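Local coordinates for protein ribonucleoside-diphosphate reductase (Pseudomonas aeruginosa, PDB 5IM3) that binds dATP as an allosteric nucleotide and probably catalyses the thioredoxin-dependent reduction of ribonucleoside diphosphates to deoxyribonucleotides for DNA synthesis, at residues N650-K654 / H655-G659; G664-D667 / A668-L671; Q687-E690 / A691-Y694; D749-P752 / L753-R756. All coordinates share one frame; numbering follows the deposited sequence.

Contact 1 (N650-K654 / H655-G659); sequences NSNFK and HRPVG
Ser651 and Asn652 meet His655 and Arg656 at the C-terminal end of helix 646-655, a local and largely buried contact where the chain leaves the helix for strand 659-663 of the barrel domain. The last turn closes with two backbone bonds, from His655 N to Ser651 O (3.1 Å) and from Arg656 N to Asn652 O (2.8 Å). Arg656 then breaks the helix with a positive phi of 48°. The imidazole of His655 is carried beside its own backbone N (chi1 -45°), which folds the ring back over Lys654: Lys654 CB stands 3.7 Å from the ring centroid, almost on its normal, as a CH-pi contact. Both ring nitrogens are engaged, ND1 with Thr712 and NE2 with Glu598, so the ring is fixed in rotation as well as in place. Asn652 OD1 lies 3.9 Å from Pro657 CD, while Asn652 ND2 is held by Tyr643. Arg656 packs CG against Asn652 O (3.4 Å) before its guanidinium forms salt bridges with Asp635 and Asp639 of helix 620-640. That helix flanks one side of the turn through Ile638, and strand 600-608 touches Ser651 and Asn652 through Val601.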
ATOM      1  N   ASN A 650      21.264 -52.939  -5.117  1.00 49.99           N
ATOM      2  CA  ASN A 650      20.550 -53.845  -4.224  1.00 49.85           C
ATOM      3  C   ASN A 650      19.038 -53.685  -4.359  1.00 47.14           C
ATOM      4  O   ASN A 650      18.308 -54.675  -4.465  1.00 48.35           O
ATOM      5  CB  ASN A 650      20.993 -53.599  -2.780  1.00 48.60           C
ATOM      6  CG  ASN A 650      20.368 -54.571  -1.807  1.00 49.50           C
ATOM      7  OD1 ASN A 650      20.267 -55.766  -2.084  1.00 52.28           O
ATOM      8  ND2 ASN A 650      19.931 -54.062  -0.664  1.00 50.51           N
ATOM      9  N   SER A 651      18.547 -52.444  -4.355  1.00 44.24           N
ATOM     10  CA  SER A 651      17.102 -52.233  -4.395  1.00 45.58           C
ATOM     11  C   SER A 651      16.533 -52.544  -5.774  1.00 45.65           C
ATOM     12  O   SER A 651      15.422 -53.075  -5.889  1.00 46.37           O
ATOM     13  CB  SER A 651      16.765 -50.796  -4.012  1.00 44.25           C
ATOM     14  OG  SER A 651      17.101 -49.911  -5.062  1.00 42.00           O
ATOM     15  N   ASN A 652      17.262 -52.199  -6.833  1.00 43.60           N
ATOM     16  CA  ASN A 652      16.765 -52.472  -8.176  1.00 46.74           C
ATOM     17  C   ASN A 652      16.682 -53.971  -8.432  1.00 47.28           C
ATOM     18  O   ASN A 652      15.679 -54.457  -8.962  1.00 44.20           O
ATOM     19  CB  ASN A 652      17.657 -51.795  -9.215  1.00 45.35           C
ATOM     20  CG  ASN A 652      16.942 -50.698  -9.981  1.00 44.96           C
ATOM     21  OD1 ASN A 652      15.874 -50.228  -9.580  1.00 44.04           O
ATOM     22  ND2 ASN A 652      17.538 -50.276 -11.086  1.00 46.26           N
ATOM     23  N   PHE A 653      17.714 -54.723  -8.033  1.00 51.93           N
ATOM     24  CA  PHE A 653      17.711 -56.169  -8.240  1.00 53.78           C
ATOM     25  C   PHE A 653      16.692 -56.866  -7.348  1.00 54.06           C
ATOM     26  O   PHE A 653      16.100 -57.871  -7.758  1.00 53.91           O
ATOM     27  CB  PHE A 653      19.103 -56.752  -7.977  1.00 56.41           C
ATOM     28  CG  PHE A 653      20.108 -56.486  -9.072  1.00 59.08           C
ATOM     29  CD1 PHE A 653      19.822 -55.626 -10.121  1.00 59.13           C
ATOM     30  CD2 PHE A 653      21.345 -57.118  -9.052  1.00 62.41           C
ATOM     31  CE1 PHE A 653      20.751 -55.396 -11.122  1.00 60.32           C
ATOM     32  CE2 PHE A 653      22.276 -56.890 -10.049  1.00 62.06           C
ATOM     33  CZ  PHE A 653      21.980 -56.028 -11.084  1.00 60.31           C
ATOM     34  N   LYS A 654      16.476 -56.357  -6.132  1.00 53.71           N
ATOM     35  CA  LYS A 654      15.562 -57.010  -5.199  1.00 55.08           C
ATOM     36  C   LYS A 654      14.113 -56.850  -5.641  1.00 52.63           C
ATOM     37  O   LYS A 654      13.341 -57.815  -5.632  1.00 52.52           O
ATOM     38  CB  LYS A 654      15.749 -56.435  -3.793  1.00 55.17           C
ATOM     39  CG  LYS A 654      16.528 -57.312  -2.825  1.00 58.56           C
ATOM     40  CD  LYS A 654      16.894 -56.523  -1.572  1.00 57.69           C
ATOM     41  CE  LYS A 654      17.395 -57.418  -0.456  1.00 62.94           C
ATOM     42  NZ  LYS A 654      16.286 -58.155   0.216  1.00 65.24           N
ATOM     43  N   HIS A 655      13.727 -55.633  -6.034  1.00 50.29           N
ATOM     44  CA  HIS A 655      12.327 -55.278  -6.224  1.00 50.88           C
ATOM     45  C   HIS A 655      11.952 -54.984  -7.667  1.00 47.63           C
ATOM     46  O   HIS A 655      10.766 -55.056  -8.005  1.00 45.31           O
ATOM     47  CB  HIS A 655      11.978 -54.051  -5.369  1.00 48.80           C
ATOM     48  CG  HIS A 655      12.498 -54.126  -3.969  1.00 50.39           C
ATOM     49  ND1 HIS A 655      12.175 -55.155  -3.110  1.00 52.46           N
ATOM     50  CD2 HIS A 655      13.324 -53.304  -3.277  1.00 49.55           C
ATOM     51  CE1 HIS A 655      12.777 -54.963  -1.950  1.00 52.50           C
ATOM     52  NE2 HIS A 655      13.480 -53.847  -2.025  1.00 51.52           N
ATOM     53  N   ARG A 656      12.917 -54.640  -8.510  1.00 48.57           N
ATOM     54  CA  ARG A 656      12.690 -54.402  -9.931  1.00 50.52           C
ATOM     55  C   ARG A 656      11.502 -53.477 -10.200  1.00 51.24           C
ATOM     56  O   ARG A 656      10.584 -53.837 -10.946  1.00 52.13           O
ATOM     57  CB  ARG A 656      12.511 -55.720 -10.674  1.00 49.75           C
ATOM     58  CG  ARG A 656      13.588 -56.769 -10.401  1.00 52.53           C
ATOM     59  CD  ARG A 656      13.531 -57.898 -11.430  1.00 53.38           C
ATOM     60  NE  ARG A 656      13.885 -57.410 -12.761  1.00 52.35           N
ATOM     61  CZ  ARG A 656      15.123 -57.386 -13.247  1.00 52.79           C
ATOM     62  NH1 ARG A 656      16.139 -57.838 -12.524  1.00 54.81           N
ATOM     63  NH2 ARG A 656      15.349 -56.912 -14.464  1.00 53.64           N
ATOM     64  N   PRO A 657      11.491 -52.276  -9.625  1.00 50.32           N
ATOM     65  CA  PRO A 657      10.461 -51.306  -9.999  1.00 45.23           C
ATOM     66  C   PRO A 657      10.788 -50.632 -11.318  1.00 43.05           C
ATOM     67  O   PRO A 657      11.950 -50.406 -11.661  1.00 42.31           O
ATOM     68  CB  PRO A 657      10.494 -50.298  -8.845  1.00 46.94           C
ATOM     69  CG  PRO A 657      11.910 -50.321  -8.395  1.00 41.25           C
ATOM     70  CD  PRO A 657      12.385 -51.743  -8.579  1.00 44.00           C
ATOM     71  N   VAL A 658       9.733 -50.319 -12.068  1.00 42.66           N
ATOM     72  CA  VAL A 658       9.837 -49.510 -13.270  1.00 44.19           C
ATOM     73  C   VAL A 658       8.760 -48.438 -13.197  1.00 44.94           C
ATOM     74  O   VAL A 658       7.865 -48.482 -12.353  1.00 44.23           O
ATOM     75  CB  VAL A 658       9.703 -50.347 -14.567  1.00 45.68           C
ATOM     76  CG1 VAL A 658      10.791 -51.422 -14.623  1.00 44.43           C
ATOM     77  CG2 VAL A 658       8.320 -50.977 -14.672  1.00 44.58           C
ATOM     78  N   GLY A 659       8.863 -47.462 -14.096  1.00 48.94           N
ATOM     79  CA  GLY A 659       7.892 -46.386 -14.155  1.00 48.24           C
ATOM     80  C   GLY A 659       7.490 -46.040 -15.574  1.00 48.14           C
ATOM     81  O   GLY A 659       8.133 -45.211 -16.222  1.00 48.21           O
TER

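Contact 2 (G664-D667 / A668-L671); sequences GFQD and ALYL
The first turns of helix 665-672, which follows strand 659-663 in the barrel domain, bring Phe665 against Leu669 and Gln666 against Tyr670. Gly664 occupies the N-cap position with a positive phi of 77°, and its carbonyl O accepts from Ala668 N at 2.8 Å. The i to i+4 ladder continues with Leu669 N to Phe665 O, Tyr670 N to Gln666 O and Leu671 N to Asp667 O. Across one turn, the side-chain amide of Gln666 lies flat over a face of the Tyr670 ring, the two planes only 4° apart and Gln666 NE2 3.5 Å from Tyr670 CE1. The bend at chi2 of Gln666 (71°) lays the amide over the CE1-CZ-OH side of the ring. Thr788 secures both groups, its backbone N bonding Gln666 OE1 and its hydroxyl bonding Tyr670 OH, so one residue anchors the polar ends of both. The Asp667 carboxylate approaches the same ring obliquely, with OD1 3.7 Å from Tyr670 CE2. Leu669 CD1 touches both Phe665 CE2, at 3.7 Å, and Gln666 NE2. Phe665 and Leu669 both pack on Phe684 of helix 679-707, and Arg866 makes a cation-pi contact with the Phe665 ring. Tyr670 stacks on Tyr848, whereas Asp667 and Leu671 rest against Tyr808 of helix 807-815.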
ATOM      1  N   GLY A 664       1.732 -36.707 -24.584  1.00 51.76           N
ATOM      2  CA  GLY A 664       0.811 -36.376 -25.652  1.00 51.05           C
ATOM      3  C   GLY A 664      -0.643 -36.379 -25.242  1.00 52.38           C
ATOM      4  O   GLY A 664      -1.518 -36.489 -26.105  1.00 54.28           O
ATOM      5  N   PHE A 665      -0.929 -36.253 -23.943  1.00 52.92           N
ATOM      6  CA  PHE A 665      -2.311 -36.313 -23.476  1.00 54.83           C
ATOM      7  C   PHE A 665      -3.126 -35.151 -24.027  1.00 54.29           C
ATOM      8  O   PHE A 665      -4.226 -35.343 -24.558  1.00 59.69           O
ATOM      9  CB  PHE A 665      -2.348 -36.317 -21.948  1.00 53.30           C
ATOM     10  CG  PHE A 665      -3.726 -36.492 -21.377  1.00 55.32           C
ATOM     11  CD1 PHE A 665      -4.256 -37.758 -21.187  1.00 56.41           C
ATOM     12  CD2 PHE A 665      -4.496 -35.391 -21.039  1.00 57.37           C
ATOM     13  CE1 PHE A 665      -5.524 -37.923 -20.667  1.00 57.10           C
ATOM     14  CE2 PHE A 665      -5.767 -35.550 -20.520  1.00 57.81           C
ATOM     15  CZ  PHE A 665      -6.279 -36.819 -20.332  1.00 58.07           C
ATOM     16  N   GLN A 666      -2.603 -33.930 -23.906  1.00 52.02           N
ATOM     17  CA  GLN A 666      -3.318 -32.769 -24.425  1.00 55.04           C
ATOM     18  C   GLN A 666      -3.547 -32.902 -25.924  1.00 55.32           C
ATOM     19  O   GLN A 666      -4.640 -32.609 -26.422  1.00 56.79           O
ATOM     20  CB  GLN A 666      -2.540 -31.492 -24.100  1.00 52.91           C
ATOM     21  CG  GLN A 666      -3.064 -30.223 -24.771  1.00 58.49           C
ATOM     22  CD  GLN A 666      -4.392 -29.757 -24.206  1.00 58.35           C
ATOM     23  OE1 GLN A 666      -4.440 -28.843 -23.385  1.00 58.57           O
ATOM     24  NE2 GLN A 666      -5.476 -30.380 -24.647  1.00 57.37           N
ATOM     25  N   ASP A 667      -2.530 -33.357 -26.659  1.00 57.64           N
ATOM     26  CA  ASP A 667      -2.687 -33.556 -28.095  1.00 55.59           C
ATOM     27  C   ASP A 667      -3.678 -34.674 -28.398  1.00 57.01           C
ATOM     28  O   ASP A 667      -4.395 -34.610 -29.401  1.00 59.80           O
ATOM     29  CB  ASP A 667      -1.330 -33.854 -28.730  1.00 53.95           C
ATOM     30  CG  ASP A 667      -0.405 -32.649 -28.720  1.00 54.25           C
ATOM     31  OD1 ASP A 667      -0.802 -31.596 -28.175  1.00 54.44           O
ATOM     32  OD2 ASP A 667       0.723 -32.755 -29.247  1.00 51.82           O
ATOM     33  N   ALA A 668      -3.739 -35.698 -27.546  1.00 57.79           N
ATOM     34  CA  ALA A 668      -4.742 -36.740 -27.731  1.00 59.35           C
ATOM     35  C   ALA A 668      -6.148 -36.188 -27.535  1.00 59.78           C
ATOM     36  O   ALA A 668      -7.089 -36.622 -28.208  1.00 60.73           O
ATOM     37  CB  ALA A 668      -4.481 -37.902 -26.772  1.00 55.95           C
ATOM     38  N   LEU A 669      -6.314 -35.238 -26.607  1.00 59.26           N
ATOM     39  CA  LEU A 669      -7.606 -34.578 -26.444  1.00 59.80           C
ATOM     40  C   LEU A 669      -7.996 -33.820 -27.707  1.00 62.52           C
ATOM     41  O   LEU A 669      -9.152 -33.878 -28.143  1.00 63.22           O
ATOM     42  CB  LEU A 669      -7.568 -33.624 -25.247  1.00 58.28           C
ATOM     43  CG  LEU A 669      -7.473 -34.220 -23.843  1.00 56.09           C
ATOM     44  CD1 LEU A 669      -7.312 -33.108 -22.819  1.00 56.10           C
ATOM     45  CD2 LEU A 669      -8.690 -35.066 -23.513  1.00 57.50           C
ATOM     46  N   TYR A 670      -7.047 -33.097 -28.307  1.00 63.73           N
ATOM     47  CA  TYR A 670      -7.329 -32.381 -29.546  1.00 65.23           C
ATOM     48  C   TYR A 670      -7.891 -33.320 -30.605  1.00 68.44           C
ATOM     49  O   TYR A 670      -8.884 -33.005 -31.271  1.00 72.03           O
ATOM     50  CB  TYR A 670      -6.059 -31.703 -30.069  1.00 65.00           C
ATOM     51  CG  TYR A 670      -5.525 -30.565 -29.221  1.00 62.13           C
ATOM     52  CD1 TYR A 670      -6.371 -29.788 -28.437  1.00 61.23           C
ATOM     53  CD2 TYR A 670      -4.170 -30.261 -29.218  1.00 60.11           C
ATOM     54  CE1 TYR A 670      -5.880 -28.745 -27.669  1.00 60.12           C
ATOM     55  CE2 TYR A 670      -3.669 -29.224 -28.453  1.00 59.61           C
ATOM     56  CZ  TYR A 670      -4.527 -28.468 -27.682  1.00 60.51           C
ATOM     57  OH  TYR A 670      -4.031 -27.433 -26.924  1.00 60.08           O
ATOM     58  N   LEU A 671      -7.259 -34.484 -30.782  1.00 67.97           N
ATOM     59  CA  LEU A 671      -7.689 -35.410 -31.824  1.00 69.71           C
ATOM     60  C   LEU A 671      -9.103 -35.921 -31.599  1.00 70.35           C
ATOM     61  O   LEU A 671      -9.750 -36.355 -32.556  1.00 73.03           O
ATOM     62  CB  LEU A 671      -6.719 -36.589 -31.909  1.00 68.86           C
ATOM     63  CG  LEU A 671      -5.310 -36.256 -32.399  1.00 68.89           C
ATOM     64  CD1 LEU A 671      -4.432 -37.499 -32.393  1.00 67.97           C
ATOM     65  CD2 LEU A 671      -5.352 -35.642 -33.793  1.00 68.94           C
TER

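Contact 3 (Q687-E690 / A691-Y694); sequences QSME and AISY
Met689 reaches Ile692 because its chain bends at chi2 (-56°) and again at chi3, which brings the terminal methyl CE round toward the following turn. Ile692 answers with CG1 placed beside its backbone N (chi1 -62°) and CD1 extended from it, and Met689 CE lies 4.1 Å from Ile692 CD1. This is a light apolar contact between neighbouring turns, and both side chains also touch Ile662 of strand 659-663. Ile692 CG1 packs 3.3 Å from Ser688 O, the same carbonyl that accepts from Ile692 N at 3.0 Å in an almost straight bond (177°). Ser693 N closes on Met689 O at 2.8 Å, and Ser693 CB also touches that oxygen. Ala691 N to Gln687 O and Tyr694 N to Glu690 O complete the unbroken backbone ladder. Glu690 has an extended chain that carries its buried carboxylate away from the helix: OE1 bonds Thr747 OG1, and OE2 bonds Trp750 NE1, with a weak further bond from Leu748 N. These donors fix the carboxylate and would be expected to stabilise its negative charge. Tyr694 meets Trp750 in an edge-to-face pair. These are regular alpha-helical turns of helix 679-707, whose apolar side lies on strand 659-663 of the alpha-beta barrel and on Leu623 of helix 620-640.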
ATOM      1  N   GLN A 687     -10.326 -43.686 -18.318  1.00 66.00           N
ATOM      2  CA  GLN A 687     -10.367 -44.939 -19.063  1.00 65.75           C
ATOM      3  C   GLN A 687      -9.051 -45.230 -19.773  1.00 65.78           C
ATOM      4  O   GLN A 687      -8.666 -46.398 -19.899  1.00 67.54           O
ATOM      5  CB  GLN A 687     -11.513 -44.900 -20.067  1.00 69.24           C
ATOM      6  CG  GLN A 687     -12.870 -44.700 -19.422  1.00 70.57           C
ATOM      7  CD  GLN A 687     -13.968 -44.463 -20.436  1.00 71.59           C
ATOM      8  OE1 GLN A 687     -14.832 -43.609 -20.241  1.00 72.60           O
ATOM      9  NE2 GLN A 687     -13.940 -45.219 -21.528  1.00 73.15           N
ATOM     10  N   SER A 688      -8.354 -44.200 -20.254  1.00 63.72           N
ATOM     11  CA  SER A 688      -7.075 -44.440 -20.916  1.00 62.76           C
ATOM     12  C   SER A 688      -6.044 -44.975 -19.930  1.00 62.38           C
ATOM     13  O   SER A 688      -5.239 -45.848 -20.277  1.00 61.92           O
ATOM     14  CB  SER A 688      -6.574 -43.160 -21.584  1.00 61.03           C
ATOM     15  OG  SER A 688      -6.594 -42.069 -20.682  1.00 59.75           O
ATOM     16  N   MET A 689      -6.055 -44.473 -18.693  1.00 62.14           N
ATOM     17  CA  MET A 689      -5.146 -45.005 -17.684  1.00 62.08           C
ATOM     18  C   MET A 689      -5.537 -46.421 -17.283  1.00 60.62           C
ATOM     19  O   MET A 689      -4.666 -47.269 -17.059  1.00 59.77           O
ATOM     20  CB  MET A 689      -5.121 -44.093 -16.457  1.00 63.34           C
ATOM     21  CG  MET A 689      -3.868 -43.243 -16.360  1.00 63.86           C
ATOM     22  SD  MET A 689      -2.363 -44.233 -16.387  1.00 64.56           S
ATOM     23  CE  MET A 689      -1.425 -43.364 -17.639  1.00 64.70           C
ATOM     24  N   GLU A 690      -6.839 -46.692 -17.178  1.00 57.81           N
ATOM     25  CA  GLU A 690      -7.290 -48.042 -16.859  1.00 58.34           C
ATOM     26  C   GLU A 690      -6.840 -49.034 -17.924  1.00 57.87           C
ATOM     27  O   GLU A 690      -6.478 -50.173 -17.609  1.00 55.52           O
ATOM     28  CB  GLU A 690      -8.811 -48.062 -16.715  1.00 60.33           C
ATOM     29  CG  GLU A 690      -9.375 -49.409 -16.289  1.00 62.15           C
ATOM     30  CD  GLU A 690     -10.894 -49.443 -16.300  1.00 66.96           C
ATOM     31  OE1 GLU A 690     -11.513 -48.454 -16.747  1.00 67.13           O
ATOM     32  OE2 GLU A 690     -11.468 -50.465 -15.865  1.00 68.77           O
ATOM     33  N   ALA A 691      -6.857 -48.620 -19.194  1.00 58.92           N
ATOM     34  CA  ALA A 691      -6.428 -49.506 -20.270  1.00 59.61           C
ATOM     35  C   ALA A 691      -4.925 -49.753 -20.208  1.00 57.94           C
ATOM     36  O   ALA A 691      -4.472 -50.904 -20.221  1.00 56.92           O
ATOM     37  CB  ALA A 691      -6.826 -48.918 -21.623  1.00 60.64           C
ATOM     38  N   ILE A 692      -4.131 -48.680 -20.145  1.00 56.72           N
ATOM     39  CA  ILE A 692      -2.684 -48.833 -20.024  1.00 58.27           C
ATOM     40  C   ILE A 692      -2.342 -49.662 -18.792  1.00 58.63           C
ATOM     41  O   ILE A 692      -1.471 -50.538 -18.837  1.00 57.34           O
ATOM     42  CB  ILE A 692      -2.004 -47.451 -19.986  1.00 57.21           C
ATOM     43  CG1 ILE A 692      -2.269 -46.698 -21.291  1.00 60.11           C
ATOM     44  CG2 ILE A 692      -0.501 -47.594 -19.755  1.00 54.65           C
ATOM     45  CD1 ILE A 692      -1.774 -45.268 -21.298  1.00 58.95           C
ATOM     46  N   SER A 693      -3.030 -49.404 -17.679  1.00 63.23           N
ATOM     47  CA  SER A 693      -2.739 -50.119 -16.439  1.00 68.65           C
ATOM     48  C   SER A 693      -2.950 -51.617 -16.602  1.00 66.29           C
ATOM     49  O   SER A 693      -2.111 -52.425 -16.188  1.00 64.96           O
ATOM     50  CB  SER A 693      -3.618 -49.583 -15.314  1.00 76.13           C
ATOM     51  OG  SER A 693      -3.604 -50.469 -14.216  1.00 85.23           O
ATOM     52  N   TYR A 694      -4.085 -52.005 -17.189  1.00 65.56           N
ATOM     53  CA  TYR A 694      -4.359 -53.417 -17.425  1.00 65.55           C
ATOM     54  C   TYR A 694      -3.235 -54.059 -18.229  1.00 63.90           C
ATOM     55  O   TYR A 694      -2.705 -55.110 -17.853  1.00 63.80           O
ATOM     56  CB  TYR A 694      -5.699 -53.560 -18.149  1.00 67.23           C
ATOM     57  CG  TYR A 694      -6.214 -54.976 -18.253  1.00 68.31           C
ATOM     58  CD1 TYR A 694      -5.779 -55.821 -19.264  1.00 69.09           C
ATOM     59  CD2 TYR A 694      -7.148 -55.464 -17.346  1.00 69.27           C
ATOM     60  CE1 TYR A 694      -6.252 -57.113 -19.366  1.00 71.40           C
ATOM     61  CE2 TYR A 694      -7.629 -56.756 -17.443  1.00 70.57           C
ATOM     62  CZ  TYR A 694      -7.176 -57.575 -18.452  1.00 72.42           C
ATOM     63  OH  TYR A 694      -7.651 -58.862 -18.552  1.00 77.06           O
TER

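Contact 4 (D749-P752 / L753-R756); sequences DWAP and LRER
From Trp750 to Arg754 the backbone turns into the short helix 751-757, the N-terminal end of a helix with a weakly bonded first turn. Arg754 N gives the shortest backbone bond, 2.7 Å to Trp750 O, and lies nearly along the axis of that carbonyl. Glu755 N is shared weakly between Ala751 O and Pro752 O, and Arg756 N to Pro752 O is weak as well, at 3.3 Å. Pro752 has no N-H to give, as suits a first turn, while Ala751 N makes a weak capping bond to Asp749 OD1. Trp750 and Leu753 run side by side in the same direction, with the benzo part of the indole against the methyl CD2 of Leu753 (CZ3 to CD2, 3.9 Å). Leu753 also touches Tyr694 of helix 679-707, and the indole lies nearly parallel to that of Trp869. Arg756 is tied to helix 679-707 by salt bridges to Asp702 and Asp705. Arg754 is bent at chi3 (-71°), which brings its guanidinium back over the start of the helix, where NH2 is held in a salt bridge by Asp726. The edge of that guanidinium faces the Ala751 backbone, with Arg754 NH1 3.7 Å from Ala751 CA.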
ATOM      1  N   ASP A 749     -12.862 -55.818 -17.063  1.00 84.63           N
ATOM      2  CA  ASP A 749     -13.048 -56.952 -16.162  1.00 84.81           C
ATOM      3  C   ASP A 749     -11.692 -57.303 -15.564  1.00 82.01           C
ATOM      4  O   ASP A 749     -10.842 -57.894 -16.239  1.00 82.46           O
ATOM      5  CB  ASP A 749     -13.648 -58.150 -16.892  1.00 86.95           C
ATOM      6  CG  ASP A 749     -13.812 -59.357 -15.987  1.00 88.12           C
ATOM      7  OD1 ASP A 749     -13.894 -59.169 -14.753  1.00 87.43           O
ATOM      8  OD2 ASP A 749     -13.855 -60.491 -16.506  1.00 90.10           O
ATOM      9  N   TRP A 750     -11.497 -56.947 -14.297  1.00 78.52           N
ATOM     10  CA  TRP A 750     -10.216 -57.136 -13.631  1.00 74.64           C
ATOM     11  C   TRP A 750     -10.127 -58.449 -12.865  1.00 74.89           C
ATOM     12  O   TRP A 750      -9.020 -58.845 -12.483  1.00 74.51           O
ATOM     13  CB  TRP A 750      -9.953 -55.977 -12.668  1.00 71.39           C
ATOM     14  CG  TRP A 750      -9.672 -54.680 -13.358  1.00 70.64           C
ATOM     15  CD1 TRP A 750     -10.589 -53.779 -13.818  1.00 70.70           C
ATOM     16  CD2 TRP A 750      -8.383 -54.135 -13.665  1.00 67.68           C
ATOM     17  NE1 TRP A 750      -9.950 -52.707 -14.396  1.00 68.67           N
ATOM     18  CE2 TRP A 750      -8.595 -52.901 -14.312  1.00 68.40           C
ATOM     19  CE3 TRP A 750      -7.071 -54.571 -13.457  1.00 65.61           C
ATOM     20  CZ2 TRP A 750      -7.542 -52.098 -14.749  1.00 65.73           C
ATOM     21  CZ3 TRP A 750      -6.029 -53.774 -13.893  1.00 63.51           C
ATOM     22  CH2 TRP A 750      -6.270 -52.551 -14.530  1.00 63.45           C
ATOM     23  N   ALA A 751     -11.248 -59.128 -12.632  1.00 74.36           N
ATOM     24  CA  ALA A 751     -11.209 -60.365 -11.856  1.00 74.01           C
ATOM     25  C   ALA A 751     -10.258 -61.398 -12.443  1.00 73.33           C
ATOM     26  O   ALA A 751      -9.493 -61.999 -11.669  1.00 73.44           O
ATOM     27  CB  ALA A 751     -12.627 -60.934 -11.721  1.00 76.57           C
ATOM     28  N   PRO A 752     -10.238 -61.655 -13.757  1.00 75.21           N
ATOM     29  CA  PRO A 752      -9.275 -62.641 -14.274  1.00 74.70           C
ATOM     30  C   PRO A 752      -7.831 -62.211 -14.102  1.00 73.10           C
ATOM     31  O   PRO A 752      -6.971 -63.051 -13.805  1.00 73.64           O
ATOM     32  CB  PRO A 752      -9.658 -62.762 -15.757  1.00 75.58           C
ATOM     33  CG  PRO A 752     -11.057 -62.248 -15.842  1.00 76.95           C
ATOM     34  CD  PRO A 752     -11.134 -61.163 -14.817  1.00 75.46           C
ATOM     35  N   LEU A 753      -7.533 -60.924 -14.290  1.00 70.07           N
ATOM     36  CA  LEU A 753      -6.165 -60.452 -14.103  1.00 69.13           C
ATOM     37  C   LEU A 753      -5.786 -60.413 -12.627  1.00 69.13           C
ATOM     38  O   LEU A 753      -4.624 -60.657 -12.281  1.00 69.39           O
ATOM     39  CB  LEU A 753      -5.996 -59.071 -14.735  1.00 66.12           C
ATOM     40  CG  LEU A 753      -4.569 -58.518 -14.757  1.00 64.51           C
ATOM     41  CD1 LEU A 753      -3.643 -59.427 -15.556  1.00 65.17           C
ATOM     42  CD2 LEU A 753      -4.551 -57.104 -15.324  1.00 62.93           C
ATOM     43  N   ARG A 754      -6.744 -60.113 -11.746  1.00 68.95           N
ATOM     44  CA  ARG A 754      -6.482 -60.168 -10.313  1.00 69.83           C
ATOM     45  C   ARG A 754      -6.097 -61.570  -9.860  1.00 71.26           C
ATOM     46  O   ARG A 754      -5.485 -61.719  -8.797  1.00 69.64           O
ATOM     47  CB  ARG A 754      -7.711 -59.683  -9.536  1.00 70.86           C
ATOM     48  CG  ARG A 754      -7.526 -59.648  -8.020  1.00 69.91           C
ATOM     49  CD  ARG A 754      -8.763 -59.114  -7.309  1.00 70.28           C
ATOM     50  NE  ARG A 754      -8.943 -57.678  -7.523  1.00 70.26           N
ATOM     51  CZ  ARG A 754      -9.741 -57.141  -8.443  1.00 71.23           C
ATOM     52  NH1 ARG A 754     -10.456 -57.910  -9.254  1.00 74.01           N
ATOM     53  NH2 ARG A 754      -9.828 -55.822  -8.552  1.00 70.42           N
ATOM     54  N   GLU A 755      -6.434 -62.598 -10.643  1.00 73.41           N
ATOM     55  CA  GLU A 755      -6.052 -63.960 -10.294  1.00 73.88           C
ATOM     56  C   GLU A 755      -4.631 -64.266 -10.752  1.00 72.93           C
ATOM     57  O   GLU A 755      -3.825 -64.800  -9.983  1.00 73.27           O
ATOM     58  CB  GLU A 755      -7.038 -64.953 -10.908  1.00 78.99           C
ATOM     59  CG  GLU A 755      -6.874 -66.384 -10.418  1.00 81.48           C
ATOM     60  CD  GLU A 755      -7.757 -67.361 -11.168  1.00 85.25           C
ATOM     61  OE1 GLU A 755      -8.037 -67.116 -12.362  1.00 86.59           O
ATOM     62  OE2 GLU A 755      -8.174 -68.372 -10.566  1.00 88.17           O
ATOM     63  N   ARG A 756      -4.304 -63.928 -12.004  1.00 71.01           N
ATOM     64  CA  ARG A 756      -2.977 -64.242 -12.529  1.00 70.24           C
ATOM     65  C   ARG A 756      -1.886 -63.469 -11.805  1.00 68.17           C
ATOM     66  O   ARG A 756      -0.753 -63.953 -11.700  1.00 65.64           O
ATOM     67  CB  ARG A 756      -2.909 -63.955 -14.029  1.00 68.38           C
ATOM     68  CG  ARG A 756      -1.508 -64.148 -14.619  1.00 67.21           C
ATOM     69  CD  ARG A 756      -1.543 -64.668 -16.050  1.00 68.53           C
ATOM     70  NE  ARG A 756      -1.610 -63.597 -17.043  1.00 66.35           N
ATOM     71  CZ  ARG A 756      -0.635 -63.279 -17.893  1.00 65.12           C
ATOM     72  NH1 ARG A 756       0.516 -63.939 -17.904  1.00 63.62           N
ATOM     73  NH2 ARG A 756      -0.821 -62.290 -18.755  1.00 65.82           N
TER

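In the fold
All four contacts are local turns of the barrel domain, following one another along the chain. Contacts 1, 2 and 3 are largely buried; contact 4 is partly exposed, and its centre lies farthest from that of the chain. Contacts 1 and 2 bracket strand 659-663, one at a helix end and the other at a helix start, with nearest atoms about 14 Å apart. Contact 2 touches contact 3 by plain packing, Phe665 against Ser688. Contacts 3 and 4 are joined by a carboxylate-indole bond and aromatic packing. Aromatic and amide stacking marks contact 2, aliphatic packing and a buried carboxylate contact 3, whereas in contacts 1 and 4 arginines reach outside their own segments to aspartates of neighbouring elements.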